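Local coordinates for apical membrane antigen 1-like protein, soluble form (Toxoplasma gondii, PDB 3ZLE) that probably takes part in host-cell invasion as a sporozoite member of the apicomplexan apical membrane antigen 1 family, at residues A[7-12]-A[346-351]; A[127-132]-A[205-210]; A[140-145]-A[284-289]; A[225-230]-A[236-241]; A[357-360]-A[366-369]. All coordinates share one frame; numbering follows the deposited sequence.

Two clusters emerge. Contacts 2 and 3, with centres 16 Å apart, share one half of the elongated chain and touch through Lys145. Contacts 1, 4 and 5 gather in the other half, where contact 1 touches contact 4 through Leu347 and contact 5 through Pro8, which packs on Ile358. Contacts 3 and 4 are buried; the other three are partly buried. Chemistry follows place: contact 3 is an aromatic stack between loops, contact 2 joins an aromatic pair to a carboxylate, contact 1 is wholly apolar across its segments, and contacts 4 and 5 are hairpins held by backbone bonds.

Contact 1 of 5, residues A[7-12]-A[346-351]; sequences NPWATT and NLPQCD
Trp9 meets Leu347 and Pro348 with the far end of its indole, and the contact is apolar throughout. Its CH2 lies 3.8 Å from Leu347 CD2, while the neighbouring ring atom Trp9 CZ3 is 4.0 Å from Pro348 CG. The two approaches differ in kind: Pro348 CG sits at the indole edge, close to the ring plane, whereas the leucine methyl comes in obliquely and the two side chains cross at roughly a right angle. The indole reaches across because CG stands anti to the carbonyl carbon of Trp9 (chi1 -65°), which carries the benzo end to the other segment although the backbones stay apart, the nearest CA atoms being those of Trp9 and Pro348 at 10.1 Å. Leu347 CD2 bridges two neighbours, Trp9 CH2 and Ala226 CB, and CD1 also packs on that alanine methyl.

The backbone that carries the indole is fixed locally. Asn7 OD1 accepts from Trp9 N at 3.0 Å, an Asx turn that leads into the 3-10 segment 8-10, the donor standing 50° out of the plane of the Asn7 side-chain carbonyl. The other end of the same amide, Asn7 ND2, bonds to Asp325 O.

More aromatic rings surround the indole: Phe377 stacks on it and Phe327 of strand 326-330 meets it edge-to-face. Phe18 of helix 13-20 touches Trp9, Leu347 and Pro348 alike. The contact therefore joins the loop before that helix to the loop after strand 344-345, beside strands 226-232 and 326-330, and the Cys350-Cys372 disulfide continues the connection to strand 366-373.

Contact 2 of 5, residues A[127-132]-A[205-210]; sequences YAYSTI and FVAEGN
Tyr129 carries the whole contact, meeting Ala207, Phe205 and Glu208 with successive parts of its side chain. The tight part is aromatic. Tyr129 turns its edge to the face of Phe205 in an offset edge-to-face pair, with planes at 90° and centroids 5.8 Å apart; its CE1 comes within 3.8 Å of Phe205 CE1. Closer to the helix, Tyr129 CB packs 4.0 Å from Ala207 CB. With CG anti to the backbone N (chi1 -173°), the ring extends past Ala207 and presents its hydroxyl to Glu208.

The solvent side starts at that hydroxyl. Tyr129 OH donates to Glu208 OE2 at 2.7 Å, using the anti lone pair of that oxygen, and the carboxylate plane is turned 81° from the phenol ring. Glu208 is exposed, and its other oxygen, OE1, makes a long, weak ion pair with Arg38. Cationic groups also visit the rings: Arg38 makes a cation-pi contact with Phe205, and Lys145 makes one with Tyr129 while bonding to Tyr129 O.

Tyr129 lies near the end of helix 120-129, and residues 205-207 belong to a 3-10 segment that follows strand 199-202. Ala207 also touches Ala125 and Leu126 one turn back on the helix, whereas Tyr127, pointing away from this contact, packs against helix 105-112 and strand 156-159.

Contact 3 of 5, residues A[140-145]-A[284-289]; sequences YTSTYK and DFWPVH
Tyr144 lies flat over the indole of Trp286, and each atom along its side chain has a counterpart there. Tyr144 CB begins above the outer rim of the benzo ring, 3.7 Å from Trp286 CZ3, and makes an off-centre CH-pi contact with that ring. CG follows at 3.6 Å from the same Trp286 CZ3. CD1 and CE1 come closest to Trp286 CE3, and CD2 lies over Trp286 CE2. Farther on, Tyr144 CE2 stands 3.6 Å from Trp286 CD2, and Tyr144 CZ has moved on to Trp286 CG at 3.8 Å. At the tip, Tyr144 OH passes Trp286 CB, also at 3.8 Å, so the two side chains slide past each other in opposite directions. The planes are 1° apart, with 3.9 Å between the phenol centroid and that of the six-membered indole ring: an offset stack.

Polar bonds fix both rings at their edges. Tyr144 OH bonds to Arg44 O and Ser163 OG, and Trp286 NE1 bonds to Ser161 O. Ser142 OG, which rests 4.0 Å from Trp286 CZ3, accepts from Tyr144 N at 3.0 Å with an N-H...O angle of 160°, and also bonds to Glu41 OE1.

Tyr43 adds an edge-to-face neighbour to Trp286. Residues 142-144 form an ST turn; residues 284-289 belong to the long loop after helix 253-262, probably the domain II loop that packs over domain I in AMA1 proteins.

Contact 4 of 5, residues A[225-230]-A[236-241]; sequences DALFGK and CVPFDT
Phe239 turns its ring edge to the backbone of Phe228 and Gly229: CD1 of Phe239 is 3.4 Å from Phe228 O, and CE1 of Phe239 is 3.4 Å from Gly229 O, both oxygens near the ring plane. Phe320 stacks on the same ring. The torsion that places CG anti to the carbonyl carbon of Phe239 (chi1 -64°) swings the ring back along the partner strand. Phe228 instead sends its ring away from this segment, to meet Trp303 edge-to-face and to touch Phe327 and Phe22.

Three backbone bonds hold the hairpin. Phe239 N donates to Phe228 O at 3.1 Å, and Lys230 and Val237 form a hydrogen-bonded antiparallel pair through Lys230 N to Val237 O, 3.0 Å, and Val237 N to Lys230 O, 3.1 Å. The strand axes make an angle of 121°, far from strictly antiparallel. The nearest CA atoms are those of Gly229 and Pro238, a non-hydrogen-bonded pair 3.7 Å apart; the bare glycine also lets Cys236 SG approach to 3.5 Å from Gly229 CA. Leu227 CD1 packs on Pro238 CB.

Cys236 forms a disulfide with Cys326, and Gly229 hydrogen-bonds through its backbone to Asp325 and Cys326, so strand 226-232 runs between strand 235-238 and strand 326-330. Asn305 of strand 303-308 donates to both Phe228 O and Phe239 O, tying this hairpin to the adjoining four-stranded sheet.

Contact 5 of 5, residues A[357-360]-A[366-369]; sequences PIEG and VQVV
Glu359 and Gln367 lie across each other at an antiparallel beta hairpin in the cysteine-rich C-terminal part of the chain, which probably corresponds to domain III of AMA1 proteins. Their side chains meet at an oblique angle, with carboxylate and amide planes turned 82° apart, so the two flat groups do not stack. Glu359 OE1 comes 4.0 Å from Gln367 CD. Both chains are extended beyond CG, but they set out differently: in Glu359 CG stands anti to the carbonyl carbon (chi1 -50°), whereas in Gln367 it is wedged between backbone N and carbonyl carbon (chi1 61°). Gln367 CB also passes Gly360 O at 3.7 Å.

Glu359 pairs with Val369 as a non-hydrogen-bonded antiparallel couple, CA to CA 4.6 Å, and their side chains share one face of the sheet. Beside this pair, Val369 CA makes a CA-H...O contact to Ile358 O at 3.5 Å. Val369 CG1 lies 4.2 Å from Ile358 O.

Strand 366-373 is the middle strand of three: Gln367 and Val369 also hydrogen-bond through their backbones to Lys382 and Thr380 of strand 376-383. The disulfides Cys362-Cys384 and Cys365-Cys385 fasten the hairpin's connecting loop to the residues just after that third strand. The backbone hydrogen bond across the present pair of segments is short: Gly360 N donates to Val368 O at 2.7 Å, approaching almost in line with the Val368 carbonyl.

Contact 1 of 5, residues A[7-12]-A[346-351]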
# COMPACT_ATOMS: atom_id res chain seq x y z
N ASN A 7 7.23 5.86 27.17
CA ASN A 7 7.38 5.98 25.74
C ASN A 7 7.22 7.39 25.23
O ASN A 7 6.14 7.94 25.27
CB ASN A 7 6.38 5.05 25.05
CG ASN A 7 6.67 4.91 23.59
OD1 ASN A 7 7.49 5.65 23.04
ND2 ASN A 7 6.04 3.96 22.96
N PRO A 8 8.32 8.00 24.75
CA PRO A 8 8.22 9.39 24.34
C PRO A 8 7.35 9.58 23.08
O PRO A 8 6.89 10.68 22.82
CB PRO A 8 9.67 9.74 24.02
CG PRO A 8 10.25 8.46 23.57
CD PRO A 8 9.67 7.47 24.53
N TRP A 9 7.15 8.51 22.31
CA TRP A 9 6.27 8.54 21.16
C TRP A 9 4.78 8.78 21.45
O TRP A 9 4.01 9.10 20.54
CB TRP A 9 6.48 7.28 20.32
CG TRP A 9 7.89 7.29 19.76
CD1 TRP A 9 9.00 6.79 20.37
CD2 TRP A 9 8.36 8.04 18.62
NE1 TRP A 9 10.12 7.09 19.63
CE2 TRP A 9 9.77 7.91 18.60
CE3 TRP A 9 7.74 8.88 17.68
CZ2 TRP A 9 10.56 8.51 17.62
CZ3 TRP A 9 8.53 9.47 16.69
CH2 TRP A 9 9.91 9.26 16.66
N ALA A 10 4.39 8.68 22.72
CA ALA A 10 3.06 9.08 23.16
C ALA A 10 3.08 10.40 23.95
O ALA A 10 2.06 10.85 24.43
CB ALA A 10 2.42 7.96 23.98
N THR A 11 4.23 11.07 23.94
CA THR A 11 4.53 12.12 24.92
C THR A 11 4.25 13.50 24.36
O THR A 11 4.34 14.50 25.06
CB THR A 11 6.00 12.05 25.34
OG1 THR A 11 6.09 11.56 26.68
CG2 THR A 11 6.68 13.41 25.23
N THR A 12 3.89 13.54 23.09
CA THR A 12 3.86 14.78 22.37
C THR A 12 2.91 14.57 21.22
O THR A 12 2.83 13.48 20.67
CB THR A 12 5.27 15.12 21.83
OG1 THR A 12 5.97 15.89 22.81
CG2 THR A 12 5.19 15.89 20.51
N ASN A 346 12.34 12.15 7.52
CA ASN A 346 12.89 12.07 8.85
C ASN A 346 11.88 11.81 9.95
O ASN A 346 10.68 12.12 9.81
CB ASN A 346 13.69 13.31 9.14
CG ASN A 346 15.06 13.27 8.50
OD1 ASN A 346 15.73 12.22 8.52
ND2 ASN A 346 15.42 14.33 7.80
N LEU A 347 12.40 11.34 11.08
CA LEU A 347 11.67 11.34 12.32
C LEU A 347 11.36 12.77 12.63
O LEU A 347 12.11 13.66 12.23
CB LEU A 347 12.55 10.75 13.44
CG LEU A 347 12.86 9.26 13.37
CD1 LEU A 347 13.76 8.82 14.53
CD2 LEU A 347 11.55 8.44 13.35
N PRO A 348 10.26 13.01 13.35
CA PRO A 348 9.97 14.37 13.75
C PRO A 348 11.10 14.86 14.62
O PRO A 348 11.68 14.11 15.38
CB PRO A 348 8.66 14.26 14.58
CG PRO A 348 8.25 12.81 14.53
CD PRO A 348 9.13 12.09 13.54
N GLN A 349 11.40 16.14 14.52
CA GLN A 349 12.34 16.73 15.41
C GLN A 349 11.84 16.73 16.82
O GLN A 349 10.66 16.51 17.10
CB GLN A 349 12.71 18.14 14.97
CG GLN A 349 13.83 18.12 13.93
CD GLN A 349 14.28 19.50 13.51
OE1 GLN A 349 13.64 20.50 13.82
NE2 GLN A 349 15.40 19.57 12.79
N CYS A 350 12.71 17.16 17.69
CA CYS A 350 12.66 16.81 19.05
C CYS A 350 13.15 18.11 19.69
O CYS A 350 13.88 18.84 19.05
CB CYS A 350 13.64 15.63 19.20
SG CYS A 350 14.27 15.26 20.78
N ASP A 351 12.61 18.52 20.82
CA ASP A 351 13.06 19.82 21.42
C ASP A 351 14.10 19.61 22.52
O ASP A 351 13.77 19.16 23.63
CB ASP A 351 11.85 20.58 21.96
CG ASP A 351 12.23 21.78 22.84
OD1 ASP A 351 13.23 22.49 22.56
OD2 ASP A 351 11.47 22.05 23.80

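Contact 2 of 5, residues A[127-132]-A[205-210]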
# COMPACT_ATOMS: atom_id res chain seq x y z
N TYR A 127 -12.90 11.69 -7.17
CA TYR A 127 -13.41 11.57 -8.52
C TYR A 127 -13.92 10.16 -8.74
O TYR A 127 -14.96 9.97 -9.33
CB TYR A 127 -12.32 11.87 -9.53
CG TYR A 127 -12.72 11.77 -10.96
CD1 TYR A 127 -13.70 12.60 -11.48
CD2 TYR A 127 -12.09 10.88 -11.82
CE1 TYR A 127 -14.05 12.53 -12.81
CE2 TYR A 127 -12.37 10.87 -13.17
CZ TYR A 127 -13.37 11.66 -13.66
OH TYR A 127 -13.72 11.60 -15.01
N ALA A 128 -13.20 9.19 -8.23
CA ALA A 128 -13.65 7.79 -8.25
C ALA A 128 -14.91 7.64 -7.39
O ALA A 128 -15.86 7.00 -7.80
CB ALA A 128 -12.58 6.89 -7.70
N TYR A 129 -14.89 8.23 -6.20
CA TYR A 129 -15.95 8.04 -5.21
C TYR A 129 -17.28 8.57 -5.77
O TYR A 129 -18.30 7.93 -5.63
CB TYR A 129 -15.59 8.77 -3.93
CG TYR A 129 -16.50 8.53 -2.77
CD1 TYR A 129 -16.26 7.49 -1.91
CD2 TYR A 129 -17.52 9.44 -2.43
CE1 TYR A 129 -17.05 7.28 -0.79
CE2 TYR A 129 -18.27 9.26 -1.29
CZ TYR A 129 -18.04 8.17 -0.47
OH TYR A 129 -18.76 7.95 0.68
N SER A 130 -17.18 9.63 -6.58
CA SER A 130 -18.31 10.24 -7.24
C SER A 130 -18.73 9.54 -8.52
O SER A 130 -19.72 9.92 -9.12
CB SER A 130 -17.97 11.67 -7.63
OG SER A 130 -17.49 12.37 -6.52
N THR A 131 -17.87 8.70 -9.07
CA THR A 131 -18.21 8.11 -10.36
C THR A 131 -19.29 7.09 -10.16
O THR A 131 -19.14 6.17 -9.37
CB THR A 131 -17.02 7.45 -11.06
OG1 THR A 131 -16.10 8.47 -11.46
CG2 THR A 131 -17.49 6.71 -12.28
N ILE A 132 -20.41 7.29 -10.84
CA ILE A 132 -21.47 6.29 -10.85
C ILE A 132 -21.07 5.06 -11.65
O ILE A 132 -20.94 5.10 -12.89
CB ILE A 132 -22.81 6.86 -11.34
CG1 ILE A 132 -23.33 7.92 -10.36
CG2 ILE A 132 -23.85 5.75 -11.55
CD1 ILE A 132 -23.42 9.31 -10.95
N PHE A 205 -12.49 4.94 -1.12
CA PHE A 205 -12.83 5.35 0.21
C PHE A 205 -11.75 6.18 0.88
O PHE A 205 -12.01 6.89 1.86
CB PHE A 205 -13.27 4.14 1.06
CG PHE A 205 -14.57 3.52 0.58
CD1 PHE A 205 -15.80 4.10 0.92
CD2 PHE A 205 -14.56 2.51 -0.37
CE1 PHE A 205 -16.98 3.64 0.36
CE2 PHE A 205 -15.75 1.98 -0.86
CZ PHE A 205 -16.96 2.56 -0.49
N VAL A 206 -10.60 6.28 0.20
CA VAL A 206 -9.63 7.32 0.52
C VAL A 206 -10.38 8.63 0.53
O VAL A 206 -10.09 9.47 1.30
CB VAL A 206 -8.45 7.35 -0.51
CG1 VAL A 206 -7.53 8.56 -0.31
CG2 VAL A 206 -7.64 6.09 -0.39
N ALA A 207 -11.39 8.80 -0.32
CA ALA A 207 -12.02 10.11 -0.40
C ALA A 207 -12.99 10.42 0.74
O ALA A 207 -13.36 11.58 0.95
CB ALA A 207 -12.68 10.33 -1.75
N GLU A 208 -13.34 9.40 1.52
CA GLU A 208 -14.51 9.44 2.38
C GLU A 208 -14.22 10.26 3.61
O GLU A 208 -13.27 10.00 4.30
CB GLU A 208 -14.91 8.03 2.80
CG GLU A 208 -16.32 7.95 3.34
CD GLU A 208 -16.87 6.55 3.38
OE1 GLU A 208 -16.35 5.73 4.19
OE2 GLU A 208 -17.89 6.30 2.70
N GLY A 209 -15.05 11.25 3.90
CA GLY A 209 -14.71 12.17 4.97
C GLY A 209 -13.84 13.28 4.41
O GLY A 209 -14.30 14.05 3.56
N ASN A 210 -12.61 13.36 4.87
CA ASN A 210 -11.69 14.32 4.30
C ASN A 210 -10.71 13.61 3.36
O ASN A 210 -9.84 12.87 3.82
CB ASN A 210 -10.90 14.99 5.40
CG ASN A 210 -9.76 15.86 4.86
OD1 ASN A 210 -9.78 16.35 3.72
ND2 ASN A 210 -8.77 16.05 5.68

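Contact 3 of 5, residues A[140-145]-A[284-289]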
# COMPACT_ATOMS: atom_id res chain seq x y z
N TYR A 140 -26.53 -2.21 -15.80
CA TYR A 140 -27.36 -1.24 -15.04
C TYR A 140 -26.51 -0.47 -14.03
O TYR A 140 -25.61 -1.05 -13.43
CB TYR A 140 -28.47 -1.96 -14.28
CG TYR A 140 -29.55 -2.57 -15.16
CD1 TYR A 140 -30.16 -1.83 -16.18
CD2 TYR A 140 -30.02 -3.86 -14.92
CE1 TYR A 140 -31.15 -2.38 -16.97
CE2 TYR A 140 -31.01 -4.42 -15.70
CZ TYR A 140 -31.58 -3.68 -16.72
OH TYR A 140 -32.57 -4.23 -17.49
N THR A 141 -26.86 0.79 -13.78
CA THR A 141 -26.11 1.57 -12.79
C THR A 141 -26.13 0.92 -11.41
O THR A 141 -27.06 0.18 -11.07
CB THR A 141 -26.56 3.06 -12.70
OG1 THR A 141 -27.58 3.20 -11.72
CG2 THR A 141 -27.06 3.58 -14.04
N SER A 142 -25.06 1.15 -10.64
CA SER A 142 -24.78 0.41 -9.40
C SER A 142 -24.29 1.41 -8.35
O SER A 142 -23.89 2.51 -8.71
CB SER A 142 -23.68 -0.64 -9.68
OG SER A 142 -23.10 -1.14 -8.49
N THR A 143 -24.29 1.03 -7.06
CA THR A 143 -23.68 1.86 -5.97
C THR A 143 -22.21 1.45 -5.67
O THR A 143 -21.58 1.96 -4.73
CB THR A 143 -24.47 1.75 -4.65
OG1 THR A 143 -24.25 0.47 -4.05
CG2 THR A 143 -25.99 1.97 -4.89
N TYR A 144 -21.75 0.41 -6.36
CA TYR A 144 -20.35 -0.03 -6.32
C TYR A 144 -19.41 1.16 -6.51
O TYR A 144 -19.64 1.99 -7.38
CB TYR A 144 -20.10 -1.04 -7.44
CG TYR A 144 -18.83 -1.85 -7.28
CD1 TYR A 144 -18.81 -2.99 -6.51
CD2 TYR A 144 -17.66 -1.50 -7.98
CE1 TYR A 144 -17.67 -3.74 -6.37
CE2 TYR A 144 -16.51 -2.23 -7.81
CZ TYR A 144 -16.51 -3.36 -7.01
OH TYR A 144 -15.36 -4.13 -6.85
N LYS A 145 -18.33 1.21 -5.74
CA LYS A 145 -17.28 2.22 -5.97
C LYS A 145 -16.00 1.64 -6.60
O LYS A 145 -15.31 0.83 -5.97
CB LYS A 145 -16.92 2.92 -4.67
CG LYS A 145 -18.10 3.49 -3.92
CD LYS A 145 -18.49 4.81 -4.48
CE LYS A 145 -19.35 5.57 -3.47
NZ LYS A 145 -20.26 6.47 -4.20
N ASP A 284 -16.10 -10.16 -16.25
CA ASP A 284 -16.13 -10.26 -14.82
C ASP A 284 -15.12 -9.31 -14.17
O ASP A 284 -14.12 -9.73 -13.61
CB ASP A 284 -15.87 -11.72 -14.40
CG ASP A 284 -17.04 -12.64 -14.76
OD1 ASP A 284 -18.15 -12.12 -15.02
OD2 ASP A 284 -16.86 -13.87 -14.71
N PHE A 285 -15.44 -8.01 -14.22
CA PHE A 285 -14.54 -6.98 -13.75
C PHE A 285 -14.44 -6.94 -12.24
O PHE A 285 -13.52 -6.35 -11.72
CB PHE A 285 -14.96 -5.61 -14.29
CG PHE A 285 -14.81 -5.47 -15.79
CD1 PHE A 285 -14.25 -6.50 -16.55
CD2 PHE A 285 -15.29 -4.35 -16.44
CE1 PHE A 285 -14.17 -6.40 -17.93
CE2 PHE A 285 -15.16 -4.23 -17.82
CZ PHE A 285 -14.61 -5.25 -18.57
N TRP A 286 -15.45 -7.45 -11.53
CA TRP A 286 -15.47 -7.36 -10.07
C TRP A 286 -15.57 -8.76 -9.44
O TRP A 286 -16.41 -9.55 -9.83
CB TRP A 286 -16.63 -6.46 -9.56
CG TRP A 286 -16.88 -5.12 -10.33
CD1 TRP A 286 -15.99 -4.42 -11.07
CD2 TRP A 286 -18.10 -4.33 -10.32
NE1 TRP A 286 -16.57 -3.27 -11.59
CE2 TRP A 286 -17.88 -3.23 -11.20
CE3 TRP A 286 -19.38 -4.54 -9.80
CZ2 TRP A 286 -18.88 -2.30 -11.49
CZ3 TRP A 286 -20.38 -3.59 -10.07
CH2 TRP A 286 -20.11 -2.47 -10.91
N PRO A 287 -14.75 -9.03 -8.41
CA PRO A 287 -14.76 -10.32 -7.75
C PRO A 287 -16.08 -10.55 -7.03
O PRO A 287 -16.51 -9.68 -6.27
CB PRO A 287 -13.62 -10.19 -6.73
CG PRO A 287 -12.70 -9.19 -7.35
CD PRO A 287 -13.60 -8.21 -8.01
N VAL A 288 -16.70 -11.71 -7.24
CA VAL A 288 -17.96 -11.94 -6.54
C VAL A 288 -17.74 -12.24 -5.06
O VAL A 288 -16.73 -12.85 -4.67
CB VAL A 288 -18.96 -12.91 -7.28
CG1 VAL A 288 -18.41 -13.45 -8.59
CG2 VAL A 288 -19.50 -14.00 -6.36
N HIS A 289 -18.57 -11.64 -4.23
CA HIS A 289 -18.43 -11.76 -2.79
C HIS A 289 -19.09 -13.05 -2.29
O HIS A 289 -20.29 -13.27 -2.51
CB HIS A 289 -19.04 -10.55 -2.07
CG HIS A 289 -19.07 -10.70 -0.58
ND1 HIS A 289 -17.93 -10.95 0.16
CD2 HIS A 289 -20.10 -10.74 0.29
CE1 HIS A 289 -18.26 -11.09 1.43
NE2 HIS A 289 -19.57 -10.97 1.54

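Contact 4 of 5, residues A[225-230]-A[236-241]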
# COMPACT_ATOMS: atom_id res chain seq x y z
N ASP A 225 16.91 6.49 8.80
CA ASP A 225 17.69 6.41 10.03
C ASP A 225 16.89 6.09 11.23
O ASP A 225 17.11 6.67 12.29
CB ASP A 225 18.51 7.68 10.25
CG ASP A 225 19.37 8.03 9.05
OD1 ASP A 225 19.69 7.10 8.25
OD2 ASP A 225 19.58 9.23 8.82
N ALA A 226 16.00 5.10 11.11
CA ALA A 226 15.19 4.68 12.26
C ALA A 226 14.64 3.32 11.99
O ALA A 226 14.55 2.91 10.83
CB ALA A 226 14.04 5.66 12.50
N LEU A 227 14.39 2.55 13.06
CA LEU A 227 13.75 1.29 12.92
C LEU A 227 12.45 1.27 13.72
O LEU A 227 12.36 1.87 14.81
CB LEU A 227 14.67 0.19 13.44
CG LEU A 227 15.94 -0.08 12.66
CD1 LEU A 227 16.71 -1.16 13.38
CD2 LEU A 227 15.63 -0.54 11.22
N PHE A 228 11.44 0.55 13.20
CA PHE A 228 10.27 0.25 13.98
C PHE A 228 10.69 -0.57 15.20
O PHE A 228 11.49 -1.51 15.07
CB PHE A 228 9.23 -0.52 13.16
CG PHE A 228 8.67 0.26 11.99
CD1 PHE A 228 7.90 1.38 12.20
CD2 PHE A 228 8.82 -0.20 10.70
CE1 PHE A 228 7.36 2.06 11.15
CE2 PHE A 228 8.28 0.48 9.62
CZ PHE A 228 7.51 1.59 9.86
N GLY A 229 10.20 -0.18 16.38
CA GLY A 229 10.35 -1.02 17.59
C GLY A 229 9.12 -1.16 18.48
O GLY A 229 8.00 -0.86 18.06
N LYS A 230 9.33 -1.77 19.64
CA LYS A 230 8.35 -1.94 20.68
C LYS A 230 8.94 -1.42 21.97
O LYS A 230 10.00 -1.86 22.38
CB LYS A 230 8.03 -3.43 20.88
CG LYS A 230 6.67 -3.70 21.49
CD LYS A 230 5.55 -3.23 20.54
CE LYS A 230 4.18 -3.79 20.93
NZ LYS A 230 3.86 -5.04 20.18
N CYS A 236 13.15 1.81 23.37
CA CYS A 236 12.67 1.17 22.13
C CYS A 236 13.51 -0.02 21.69
O CYS A 236 14.65 0.13 21.29
CB CYS A 236 12.65 2.18 20.97
SG CYS A 236 11.58 1.63 19.59
N VAL A 237 12.92 -1.21 21.65
CA VAL A 237 13.64 -2.31 21.11
C VAL A 237 13.15 -2.68 19.73
O VAL A 237 12.02 -3.09 19.58
CB VAL A 237 13.75 -3.53 22.07
CG1 VAL A 237 13.40 -3.14 23.50
CG2 VAL A 237 12.90 -4.68 21.59
N PRO A 238 14.04 -2.57 18.73
CA PRO A 238 13.62 -2.69 17.34
C PRO A 238 13.30 -4.12 17.04
O PRO A 238 13.90 -5.02 17.61
CB PRO A 238 14.89 -2.24 16.52
CG PRO A 238 16.03 -2.24 17.49
CD PRO A 238 15.44 -2.07 18.88
N PHE A 239 12.43 -4.34 16.07
CA PHE A 239 12.21 -5.65 15.50
C PHE A 239 13.39 -6.09 14.66
O PHE A 239 13.88 -5.35 13.81
CB PHE A 239 10.96 -5.63 14.64
CG PHE A 239 9.72 -5.35 15.42
CD1 PHE A 239 9.29 -4.05 15.63
CD2 PHE A 239 8.96 -6.39 15.93
CE1 PHE A 239 8.17 -3.79 16.41
CE2 PHE A 239 7.88 -6.14 16.75
CZ PHE A 239 7.47 -4.83 16.97
N ASP A 240 13.75 -7.36 14.82
CA ASP A 240 14.92 -7.93 14.15
C ASP A 240 14.65 -9.40 13.88
O ASP A 240 13.51 -9.82 13.80
CB ASP A 240 16.13 -7.81 15.06
CG ASP A 240 15.87 -8.41 16.43
OD1 ASP A 240 14.88 -9.19 16.59
OD2 ASP A 240 16.67 -8.12 17.33
N THR A 241 15.72 -10.18 13.73
CA THR A 241 15.60 -11.61 13.52
C THR A 241 14.72 -12.32 14.60
O THR A 241 13.86 -13.14 14.27
CB THR A 241 16.99 -12.27 13.41
OG1 THR A 241 17.88 -11.62 14.34
CG2 THR A 241 17.56 -12.09 11.98

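Contact 5 of 5, residues A[357-360]-A[366-369]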
# COMPACT_ATOMS: atom_id res chain seq x y z
N PRO A 357 15.52 13.08 29.24
CA PRO A 357 16.16 11.83 28.82
C PRO A 357 15.66 10.67 29.62
O PRO A 357 15.31 10.82 30.79
CB PRO A 357 17.65 12.07 29.11
CG PRO A 357 17.67 13.15 30.15
CD PRO A 357 16.48 14.01 29.87
N ILE A 358 15.57 9.51 28.99
CA ILE A 358 14.93 8.36 29.59
C ILE A 358 16.00 7.29 29.63
O ILE A 358 16.55 6.97 28.59
CB ILE A 358 13.81 7.86 28.68
CG1 ILE A 358 12.80 8.97 28.38
CG2 ILE A 358 13.19 6.59 29.21
CD1 ILE A 358 12.73 9.34 26.92
N GLU A 359 16.15 6.63 30.79
CA GLU A 359 17.25 5.69 31.03
C GLU A 359 16.72 4.29 31.20
O GLU A 359 16.06 4.03 32.19
CB GLU A 359 17.95 6.04 32.35
CG GLU A 359 18.35 7.50 32.52
CD GLU A 359 19.45 7.68 33.57
OE1 GLU A 359 19.88 6.67 34.17
OE2 GLU A 359 19.89 8.82 33.79
N GLY A 360 17.12 3.35 30.36
CA GLY A 360 16.82 1.94 30.62
C GLY A 360 17.43 1.42 31.92
O GLY A 360 18.21 2.11 32.59
N VAL A 366 25.65 -2.03 30.93
CA VAL A 366 25.17 -1.16 29.84
C VAL A 366 23.67 -0.84 30.01
O VAL A 366 22.86 -1.74 30.19
CB VAL A 366 25.40 -1.80 28.45
CG1 VAL A 366 24.84 -0.92 27.34
CG2 VAL A 366 26.89 -2.02 28.21
N GLN A 367 23.33 0.43 29.99
CA GLN A 367 21.93 0.84 29.90
C GLN A 367 21.66 1.59 28.58
O GLN A 367 22.57 2.22 28.04
CB GLN A 367 21.57 1.74 31.08
CG GLN A 367 22.38 3.02 31.14
CD GLN A 367 22.08 3.79 32.41
OE1 GLN A 367 21.14 3.46 33.12
NE2 GLN A 367 22.86 4.83 32.68
N VAL A 368 20.41 1.54 28.10
CA VAL A 368 20.03 2.28 26.88
C VAL A 368 19.40 3.61 27.25
O VAL A 368 18.71 3.71 28.26
CB VAL A 368 19.12 1.42 25.99
CG1 VAL A 368 18.77 2.16 24.69
CG2 VAL A 368 19.83 0.10 25.67
N VAL A 369 19.87 4.69 26.63
CA VAL A 369 19.49 6.03 27.02
C VAL A 369 18.90 6.68 25.76
O VAL A 369 19.43 6.46 24.66
CB VAL A 369 20.73 6.82 27.56
CG1 VAL A 369 20.44 8.27 27.82
CG2 VAL A 369 21.22 6.21 28.87